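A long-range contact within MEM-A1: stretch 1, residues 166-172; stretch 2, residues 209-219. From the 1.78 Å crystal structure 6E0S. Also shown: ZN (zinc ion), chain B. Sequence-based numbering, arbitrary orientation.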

# COMPACT_ATOMS: atom_id res chain seq x y z
N THR A 166 0.97 10.13 -1.34
CA THR A 166 0.08 10.37 -0.20
C THR A 166 0.87 10.30 1.09
O THR A 166 0.61 9.44 1.96
CB THR A 166 -1.08 9.37 -0.19
OG1 THR A 166 -0.55 8.03 -0.20
CG2 THR A 166 -2.01 9.59 -1.38
N PRO A 167 1.86 11.17 1.27
CA PRO A 167 2.63 11.16 2.52
C PRO A 167 1.82 11.67 3.71
O PRO A 167 0.77 12.31 3.57
CB PRO A 167 3.80 12.09 2.21
CG PRO A 167 3.25 13.10 1.19
CD PRO A 167 2.31 12.24 0.35
N GLY A 168 2.34 11.35 4.91
CA GLY A 168 1.80 11.87 6.16
C GLY A 168 1.93 10.81 7.24
O GLY A 168 2.47 11.06 8.33
N HIS A 169 1.43 9.61 6.93
CA HIS A 169 1.79 8.45 7.74
C HIS A 169 3.29 8.21 7.73
O HIS A 169 3.90 7.94 8.78
CB HIS A 169 1.04 7.20 7.25
CG HIS A 169 1.22 6.00 8.13
ND1 HIS A 169 0.59 5.87 9.34
CD2 HIS A 169 1.94 4.86 7.96
CE1 HIS A 169 0.94 4.73 9.91
NE2 HIS A 169 1.77 4.10 9.10
N THR A 170 3.92 8.30 6.55
CA THR A 170 5.37 8.38 6.38
C THR A 170 5.73 9.54 5.45
O THR A 170 4.88 10.10 4.74
CB THR A 170 5.96 7.11 5.76
OG1 THR A 170 5.54 7.01 4.39
CG2 THR A 170 5.50 5.85 6.54
N GLN A 171 7.02 9.85 5.40
CA GLN A 171 7.42 10.91 4.49
C GLN A 171 7.31 10.49 3.03
O GLN A 171 7.27 11.36 2.15
CB GLN A 171 8.85 11.34 4.80
CG GLN A 171 8.97 12.07 6.11
CD GLN A 171 10.42 12.40 6.42
OE1 GLN A 171 11.19 11.53 6.80
NE2 GLN A 171 10.79 13.65 6.22
N GLY A 172 7.23 9.19 2.76
CA GLY A 172 7.30 8.68 1.39
C GLY A 172 6.09 7.89 0.90
O GLY A 172 6.14 7.27 -0.18
N PRO A 209 10.15 19.60 13.85
CA PRO A 209 11.16 20.05 12.88
C PRO A 209 11.82 18.91 12.12
O PRO A 209 12.42 19.17 11.07
CB PRO A 209 12.17 20.81 13.75
CG PRO A 209 11.96 20.27 15.14
CD PRO A 209 10.51 19.95 15.24
N ALA A 210 11.71 17.67 12.61
CA ALA A 210 12.24 16.51 11.88
C ALA A 210 11.46 16.25 10.59
O ALA A 210 12.01 15.69 9.63
CB ALA A 210 12.20 15.26 12.76
N TYR A 211 10.18 16.62 10.56
CA TYR A 211 9.32 16.41 9.40
C TYR A 211 8.32 17.56 9.39
O TYR A 211 7.15 17.41 9.77
CB TYR A 211 8.61 15.05 9.48
CG TYR A 211 7.63 14.67 8.37
CD1 TYR A 211 7.45 15.46 7.22
CD2 TYR A 211 6.87 13.50 8.48
CE1 TYR A 211 6.53 15.10 6.23
CE2 TYR A 211 5.95 13.14 7.51
CZ TYR A 211 5.79 13.94 6.39
OH TYR A 211 4.89 13.53 5.45
N PRO A 212 8.77 18.75 8.97
CA PRO A 212 7.95 19.95 9.21
C PRO A 212 6.64 19.97 8.45
O PRO A 212 5.70 20.61 8.92
CB PRO A 212 8.87 21.11 8.79
CG PRO A 212 9.89 20.50 7.90
CD PRO A 212 10.10 19.11 8.44
N ASN A 213 6.51 19.26 7.34
CA ASN A 213 5.27 19.31 6.58
C ASN A 213 4.32 18.17 6.90
O ASN A 213 3.37 17.94 6.15
CB ASN A 213 5.57 19.35 5.09
CG ASN A 213 6.19 20.69 4.68
OD1 ASN A 213 5.98 21.73 5.35
ND2 ASN A 213 6.98 20.67 3.63
N ALA A 214 4.52 17.49 8.02
CA ALA A 214 3.75 16.28 8.28
C ALA A 214 2.25 16.55 8.29
O ALA A 214 1.48 15.83 7.66
CB ALA A 214 4.21 15.65 9.60
N LEU A 215 1.82 17.57 9.03
CA LEU A 215 0.39 17.85 9.11
C LEU A 215 -0.19 18.27 7.76
O LEU A 215 -1.24 17.77 7.34
CB LEU A 215 0.13 18.93 10.17
CG LEU A 215 -1.34 19.31 10.37
CD1 LEU A 215 -2.14 18.07 10.74
CD2 LEU A 215 -1.48 20.40 11.45
N ALA A 216 0.48 19.20 7.07
CA ALA A 216 0.01 19.62 5.75
C ALA A 216 -0.07 18.44 4.80
O ALA A 216 -1.05 18.29 4.04
CB ALA A 216 0.94 20.69 5.19
N ASP A 217 0.96 17.59 4.82
CA ASP A 217 0.99 16.38 4.00
C ASP A 217 -0.20 15.48 4.28
O ASP A 217 -0.88 15.02 3.34
CB ASP A 217 2.26 15.59 4.28
CG ASP A 217 3.46 16.06 3.50
OD1 ASP A 217 3.34 17.00 2.68
OD2 ASP A 217 4.54 15.45 3.72
N ILE A 218 -0.43 15.12 5.54
CA ILE A 218 -1.47 14.13 5.81
C ILE A 218 -2.85 14.67 5.45
O ILE A 218 -3.68 13.93 4.91
CB ILE A 218 -1.39 13.62 7.26
CG1 ILE A 218 -2.09 12.27 7.38
CG2 ILE A 218 -2.05 14.57 8.24
CD1 ILE A 218 -1.51 11.43 8.53
N LYS A 219 -3.12 15.95 5.73
CA LYS A 219 -4.40 16.53 5.34
C LYS A 219 -4.54 16.54 3.83
O LYS A 219 -5.61 16.24 3.28
CB LYS A 219 -4.52 17.96 5.88
CG LYS A 219 -4.64 18.06 7.39
CD LYS A 219 -4.64 19.53 7.85
CE LYS A 219 -6.00 20.15 7.59
NZ LYS A 219 -7.03 19.49 8.48
ZN ZN B . 3.24 2.39 8.70
O HOH W 1 7.17 14.04 2.57
O HOH W 2 3.01 0.96 10.02

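How does Pro-167 meet the helix? Its CA-to-CB bond points toward stretch 2, and the ring packs on polar atoms there: CB lies 3.7 Å from Tyr-211 OH, and CG lies 3.7 Å from Asp-217 OD2. Those two polar groups are already occupied with each other, since Tyr-211 OH donates a 2.6 Å hydrogen bond to Asp-217 OD2. The bond ties the loop before the helix to the helix itself, and the bonded pair forms the surface the proline ring lies against.

Why is there a glycine at 168? Here the CA atoms come closest, with Gly-168 CA 4.0 Å from Ile-218 CA. A side chain would not fit: an ideal CB would sit 2.5 Å from Ile-218 CB, and the backbone angles (145/-51) would also jam it against the preceding carbonyl oxygen. Ile-218 fills the space beside the glycine, its CD1 lying 3.7 Å from Gly-168 C. Gly-168 N is spent within its own stretch, on a 2.8 Å hydrogen bond to Thr-170 O that folds the loop tightly.

What do His-169 and Thr-170 contribute? The CA-to-CB bonds of both point away from stretch 2. His-169 NE2 binds the zinc ion at 2.3 Å, while its backbone N rests 3.8 Å from Ile-218 CD1. Thr-170 OG1 accepts a hydrogen bond from Gly-172 N at 3.2 Å, a bond within the loop itself.

How does Gln-171 close the contact? Its aliphatic portion covers one face of the Tyr-211 ring, with CG 3.4 Å from the ring centroid in a CH-pi contact almost along the ring normal. Tyr-211, buried, gives up more area to this interface than any other residue. No direct hydrogen bond joins the stretches, so packing dominates the 350 Å² contact; water 1 adds a polar link, lying 2.7 Å from Gln-171 O and 3.2 Å from Asp-217 OD2.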